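Aminopeptidase-like protein (Chaetomium thermophilum, PDB 5JM6) probably acts as a zinc-dependent aminopeptidase of the M18 family, assembling into a dodecamer that is linked to the Cvt pathway of selective autophagy. Local coordinates at residues I435-N447 against K501-V513. Residues are numbered along the deposited sequence; the frame is centred on the assembly and turned at random.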
loop_
_atom_site.group_PDB
_atom_site.type_symbol
_atom_site.label_atom_id
_atom_site.label_comp_id
_atom_site.label_asym_id
_atom_site.label_seq_id
_atom_site.Cartn_x
_atom_site.Cartn_y
_atom_site.Cartn_z
ATOM N N ILE A 435 33.928 -0.666 -43.565
ATOM C CA ILE A 435 33.944 -1.704 -44.589
ATOM C C ILE A 435 32.582 -1.868 -45.260
ATOM O O ILE A 435 32.484 -1.870 -46.487
ATOM C CB ILE A 435 34.384 -3.060 -43.999
ATOM C CG1 ILE A 435 35.819 -2.969 -43.477
ATOM C CG2 ILE A 435 34.263 -4.167 -45.037
ATOM C CD1 ILE A 435 36.184 -4.070 -42.512
ATOM N N LEU A 436 31.528 -1.995 -44.458
ATOM C CA LEU A 436 30.203 -2.266 -45.010
ATOM C C LEU A 436 29.573 -1.030 -45.648
ATOM O O LEU A 436 28.763 -1.155 -46.566
ATOM C CB LEU A 436 29.272 -2.826 -43.935
ATOM C CG LEU A 436 29.653 -4.132 -43.236
ATOM C CD1 LEU A 436 28.685 -4.372 -42.102
ATOM C CD2 LEU A 436 29.648 -5.312 -44.195
ATOM N N ASP A 437 29.927 0.159 -45.169
ATOM C CA ASP A 437 29.505 1.374 -45.855
ATOM C C ASP A 437 30.186 1.445 -47.216
ATOM O O ASP A 437 29.591 1.887 -48.198
ATOM C CB ASP A 437 29.819 2.626 -45.032
ATOM C CG ASP A 437 28.741 2.936 -44.014
ATOM O OD1 ASP A 437 27.714 2.226 -44.004
ATOM O OD2 ASP A 437 28.911 3.899 -43.236
ATOM N N ARG A 438 31.435 0.992 -47.267
ATOM C CA ARG A 438 32.197 0.980 -48.508
ATOM C C ARG A 438 31.637 -0.047 -49.488
ATOM O O ARG A 438 31.508 0.229 -50.680
ATOM C CB ARG A 438 33.672 0.699 -48.221
ATOM C CG ARG A 438 34.512 0.425 -49.453
ATOM C CD ARG A 438 34.709 1.676 -50.289
ATOM N NE ARG A 438 35.641 1.441 -51.387
ATOM C CZ ARG A 438 35.546 2.012 -52.582
ATOM N NH1 ARG A 438 34.553 2.854 -52.838
ATOM N NH2 ARG A 438 36.440 1.740 -53.523
ATOM N N ILE A 439 31.302 -1.231 -48.987
ATOM C CA ILE A 439 30.690 -2.247 -49.833
ATOM C C ILE A 439 29.332 -1.759 -50.336
ATOM O O ILE A 439 29.002 -1.930 -51.511
ATOM C CB ILE A 439 30.554 -3.591 -49.087
ATOM C CG1 ILE A 439 31.903 -4.315 -49.098
ATOM C CG2 ILE A 439 29.485 -4.465 -49.724
ATOM C CD1 ILE A 439 31.886 -5.683 -48.470
ATOM N N ALA A 440 28.569 -1.113 -49.459
ATOM C CA ALA A 440 27.264 -0.577 -49.835
ATOM C C ALA A 440 27.363 0.402 -51.000
ATOM O O ALA A 440 26.463 0.474 -51.836
ATOM C CB ALA A 440 26.604 0.097 -48.645
ATOM N N GLU A 441 28.458 1.151 -51.064
ATOM C CA GLU A 441 28.615 2.133 -52.126
ATOM C C GLU A 441 28.936 1.468 -53.462
ATOM O O GLU A 441 28.483 1.921 -54.513
ATOM C CB GLU A 441 29.697 3.147 -51.769
ATOM C CG GLU A 441 30.024 4.094 -52.903
ATOM C CD GLU A 441 31.080 5.099 -52.527
ATOM O OE1 GLU A 441 31.506 5.096 -51.354
ATOM O OE2 GLU A 441 31.480 5.896 -53.402
ATOM N N LEU A 442 29.708 0.388 -53.424
ATOM C CA LEU A 442 30.016 -0.350 -54.642
ATOM C C LEU A 442 28.793 -1.121 -55.134
ATOM O O LEU A 442 28.688 -1.442 -56.318
ATOM C CB LEU A 442 31.183 -1.311 -54.411
ATOM C CG LEU A 442 32.478 -0.718 -53.854
ATOM C CD1 LEU A 442 33.319 -1.809 -53.212
ATOM C CD2 LEU A 442 33.263 -0.009 -54.945
ATOM N N SER A 443 27.876 -1.418 -54.213
ATOM C CA SER A 443 26.692 -2.223 -54.514
ATOM C C SER A 443 25.478 -1.412 -54.955
ATOM O O SER A 443 24.497 -1.977 -55.441
ATOM C CB SER A 443 26.294 -3.052 -53.290
ATOM O OG SER A 443 27.388 -3.784 -52.775
ATOM N N GLY A 444 25.535 -0.097 -54.776
ATOM C CA GLY A 444 24.369 0.741 -54.991
ATOM C C GLY A 444 23.363 0.614 -53.859
ATOM O O GLY A 444 22.153 0.608 -54.087
ATOM N N CYS A 445 23.866 0.509 -52.631
ATOM C CA CYS A 445 23.010 0.360 -51.458
ATOM C C CYS A 445 23.173 1.519 -50.489
ATOM O O CYS A 445 24.232 2.144 -50.425
ATOM C CB CYS A 445 23.315 -0.951 -50.731
ATOM S SG CYS A 445 22.975 -2.444 -51.682
ATOM N N VAL A 446 22.142 1.738 -49.680
ATOM C CA VAL A 446 22.177 2.746 -48.635
ATOM C C VAL A 446 22.030 1.976 -47.322
ATOM O O VAL A 446 21.075 1.217 -47.152
ATOM C CB VAL A 446 21.026 3.755 -48.776
ATOM C CG1 VAL A 446 21.153 4.526 -50.081
ATOM C CG2 VAL A 446 19.684 3.043 -48.698
ATOM N N ASN A 447 22.966 2.166 -46.395
ATOM C CA ASN A 447 22.917 1.471 -45.115
ATOM C C ASN A 447 22.295 2.349 -44.047
ATOM O O ASN A 447 22.648 3.520 -43.915
ATOM C CB ASN A 447 24.316 1.043 -44.664
ATOM C CG ASN A 447 24.933 -0.002 -45.568
ATOM O OD1 ASN A 447 24.257 -0.593 -46.411
ATOM N ND2 ASN A 447 26.227 -0.245 -45.388
ATOM N N LYS A 501 20.371 -7.880 -52.161
ATOM C CA LYS A 501 21.228 -6.939 -52.871
ATOM C C LYS A 501 22.450 -6.568 -52.032
ATOM O O LYS A 501 23.573 -6.564 -52.533
ATOM C CB LYS A 501 20.447 -5.684 -53.253
ATOM C CG LYS A 501 21.204 -4.754 -54.178
ATOM C CD LYS A 501 20.454 -3.452 -54.359
ATOM C CE LYS A 501 21.114 -2.585 -55.413
ATOM N NZ LYS A 501 20.402 -1.289 -55.573
ATOM N N PHE A 502 22.234 -6.275 -50.753
ATOM C CA PHE A 502 23.344 -5.915 -49.879
ATOM C C PHE A 502 24.270 -7.093 -49.593
ATOM O O PHE A 502 25.491 -6.955 -49.660
ATOM C CB PHE A 502 22.847 -5.342 -48.555
ATOM C CG PHE A 502 23.924 -5.240 -47.518
ATOM C CD1 PHE A 502 24.915 -4.279 -47.629
ATOM C CD2 PHE A 502 23.967 -6.122 -46.451
ATOM C CE1 PHE A 502 25.919 -4.189 -46.688
ATOM C CE2 PHE A 502 24.969 -6.037 -45.505
ATOM C CZ PHE A 502 25.947 -5.068 -45.624
ATOM N N TYR A 503 23.694 -8.243 -49.250
ATOM C CA TYR A 503 24.497 -9.420 -48.939
ATOM C C TYR A 503 25.320 -9.863 -50.142
ATOM O O TYR A 503 26.493 -10.210 -49.999
ATOM C CB TYR A 503 23.619 -10.577 -48.467
ATOM C CG TYR A 503 22.916 -10.339 -47.158
ATOM C CD1 TYR A 503 23.548 -9.679 -46.112
ATOM C CD2 TYR A 503 21.615 -10.777 -46.968
ATOM C CE1 TYR A 503 22.900 -9.464 -44.913
ATOM C CE2 TYR A 503 20.959 -10.566 -45.779
ATOM C CZ TYR A 503 21.604 -9.910 -44.755
ATOM O OH TYR A 503 20.943 -9.702 -43.569
ATOM N N LYS A 504 24.706 -9.856 -51.322
ATOM C CA LYS A 504 25.437 -10.190 -52.539
ATOM C C LYS A 504 26.592 -9.219 -52.727
ATOM O O LYS A 504 27.682 -9.610 -53.142
ATOM C CB LYS A 504 24.532 -10.165 -53.773
ATOM C CG LYS A 504 25.277 -10.522 -55.056
ATOM C CD LYS A 504 24.465 -10.219 -56.302
ATOM C CE LYS A 504 25.371 -9.918 -57.492
ATOM N NZ LYS A 504 25.806 -11.137 -58.232
ATOM N N GLY A 505 26.345 -7.951 -52.411
ATOM C CA GLY A 505 27.377 -6.937 -52.486
ATOM C C GLY A 505 28.553 -7.273 -51.592
ATOM O O GLY A 505 29.708 -7.108 -51.983
ATOM N N PHE A 506 28.259 -7.758 -50.392
ATOM C CA PHE A 506 29.300 -8.115 -49.437
ATOM C C PHE A 506 30.134 -9.301 -49.924
ATOM O O PHE A 506 31.360 -9.213 -49.987
ATOM C CB PHE A 506 28.682 -8.416 -48.071
ATOM C CG PHE A 506 29.598 -9.152 -47.137
ATOM C CD1 PHE A 506 30.637 -8.496 -46.499
ATOM C CD2 PHE A 506 29.409 -10.501 -46.889
ATOM C CE1 PHE A 506 31.477 -9.177 -45.639
ATOM C CE2 PHE A 506 30.244 -11.187 -46.030
ATOM C CZ PHE A 506 31.280 -10.524 -45.403
ATOM N N LEU A 507 29.474 -10.401 -50.273
ATOM C CA LEU A 507 30.190 -11.585 -50.734
ATOM C C LEU A 507 31.013 -11.279 -51.984
ATOM O O LEU A 507 32.137 -11.761 -52.125
ATOM C CB LEU A 507 29.218 -12.739 -51.003
ATOM C CG LEU A 507 28.406 -13.249 -49.805
ATOM C CD1 LEU A 507 27.314 -14.200 -50.263
ATOM C CD2 LEU A 507 29.294 -13.924 -48.769
ATOM N N ASP A 508 30.473 -10.458 -52.879
ATOM C CA ASP A 508 31.175 -10.150 -54.121
ATOM C C ASP A 508 32.323 -9.156 -53.926
ATOM O O ASP A 508 33.358 -9.273 -54.582
ATOM C CB ASP A 508 30.201 -9.609 -55.175
ATOM C CG ASP A 508 29.261 -10.677 -55.713
ATOM O OD1 ASP A 508 29.432 -11.863 -55.359
ATOM O OD2 ASP A 508 28.360 -10.330 -56.504
ATOM N N PHE A 509 32.133 -8.159 -53.067
ATOM C CA PHE A 509 33.136 -7.104 -52.922
ATOM C C PHE A 509 34.090 -7.176 -51.724
ATOM O O PHE A 509 35.000 -6.352 -51.635
ATOM C CB PHE A 509 32.440 -5.745 -52.893
ATOM C CG PHE A 509 31.963 -5.282 -54.238
ATOM C CD1 PHE A 509 32.870 -4.935 -55.225
ATOM C CD2 PHE A 509 30.610 -5.182 -54.511
ATOM C CE1 PHE A 509 32.436 -4.504 -56.465
ATOM C CE2 PHE A 509 30.169 -4.750 -55.748
ATOM C CZ PHE A 509 31.083 -4.411 -56.726
ATOM N N TRP A 510 33.909 -8.136 -50.820
ATOM C CA TRP A 510 34.718 -8.147 -49.599
ATOM C C TRP A 510 36.216 -8.199 -49.890
ATOM O O TRP A 510 36.988 -7.426 -49.322
ATOM C CB TRP A 510 34.347 -9.318 -48.690
ATOM C CG TRP A 510 35.471 -9.691 -47.767
ATOM C CD1 TRP A 510 36.198 -10.844 -47.790
ATOM C CD2 TRP A 510 36.022 -8.890 -46.711
ATOM N NE1 TRP A 510 37.155 -10.820 -46.804
ATOM C CE2 TRP A 510 37.069 -9.631 -46.129
ATOM C CE3 TRP A 510 35.726 -7.622 -46.198
ATOM C CZ2 TRP A 510 37.821 -9.149 -45.059
ATOM C CZ3 TRP A 510 36.476 -7.145 -45.135
ATOM C CH2 TRP A 510 37.509 -7.907 -44.578
ATOM N N GLU A 511 36.617 -9.100 -50.783
ATOM C CA GLU A 511 38.031 -9.288 -51.099
ATOM C C GLU A 511 38.654 -8.019 -51.669
ATOM O O GLU A 511 39.777 -7.657 -51.317
ATOM C CB GLU A 511 38.213 -10.449 -52.081
ATOM C CG GLU A 511 39.642 -10.620 -52.590
ATOM C CD GLU A 511 39.801 -11.787 -53.552
ATOM O OE1 GLU A 511 40.912 -12.358 -53.614
ATOM O OE2 GLU A 511 38.822 -12.131 -54.249
ATOM N N GLU A 512 37.916 -7.346 -52.547
ATOM C CA GLU A 512 38.375 -6.091 -53.133
ATOM C C GLU A 512 38.549 -5.015 -52.067
ATOM O O GLU A 512 39.552 -4.301 -52.048
ATOM C CB GLU A 512 37.395 -5.616 -54.210
ATOM C CG GLU A 512 37.644 -4.201 -54.710
ATOM C CD GLU A 512 36.921 -3.908 -56.013
ATOM O OE1 GLU A 512 36.342 -4.850 -56.596
ATOM O OE2 GLU A 512 36.931 -2.740 -56.454
ATOM N N VAL A 513 37.570 -4.908 -51.176
ATOM C CA VAL A 513 37.606 -3.900 -50.126
ATOM C C VAL A 513 38.746 -4.167 -49.144
ATOM O O VAL A 513 39.442 -3.239 -48.729
ATOM C CB VAL A 513 36.260 -3.836 -49.373
ATOM C CG1 VAL A 513 36.386 -3.008 -48.105
ATOM C CG2 VAL A 513 35.182 -3.267 -50.283
#
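On one side of the mixed beta-sheet of this M18 zinc-peptidase fold, segments 435-443 and 501-513 of helices 430-443 and 495-514 cross at 104° with their axes 8.8 Å apart, packing knobs-into-holes. Ile439 is one knob, set among Gly505, Phe506, Phe509 and Val513; its CG2 lies 3.5 Å from Gly505 O, while CD1 reaches Phe506. Val513 is the reciprocal knob, among Ile435, Arg438, Ile439 and Leu442; its CG2 meets Ile439 CG1 at 3.6 Å. Ile435 CG2 comes in at the edge of the Trp510 ring, near its plane. Leu442 CB sits over the centre of the Phe509 ring, 3.7 Å from the centroid, a CH-pi contact, and Leu442 CD1 lies over the same face, toward Phe509 CD1. An alanine at Phe509 removes the ring and would probably open a gap under Leu442 CB and CD1. Gly505, with no side chain, lets the backbones approach, its CA 5.2 Å from Ser443 CA. Ser443 OG, beside its own backbone N (chi1 -51°), donates to Ile439 O, one turn back. Beyond the helix end at Gly444, the extended Lys501 chain runs past Cys445 SG and donates from NZ to Gly444 O (3.0 Å), from above the carbonyl plane. On the sheet side, Leu436 CD2 touches Phe502 and Phe506, and Phe386 and Val477 of the sheet meet this layer. The crossing is thus mainly apolar, joined across by a single hydrogen bond at its loop end, while Arg438 turns its charge to Glu516.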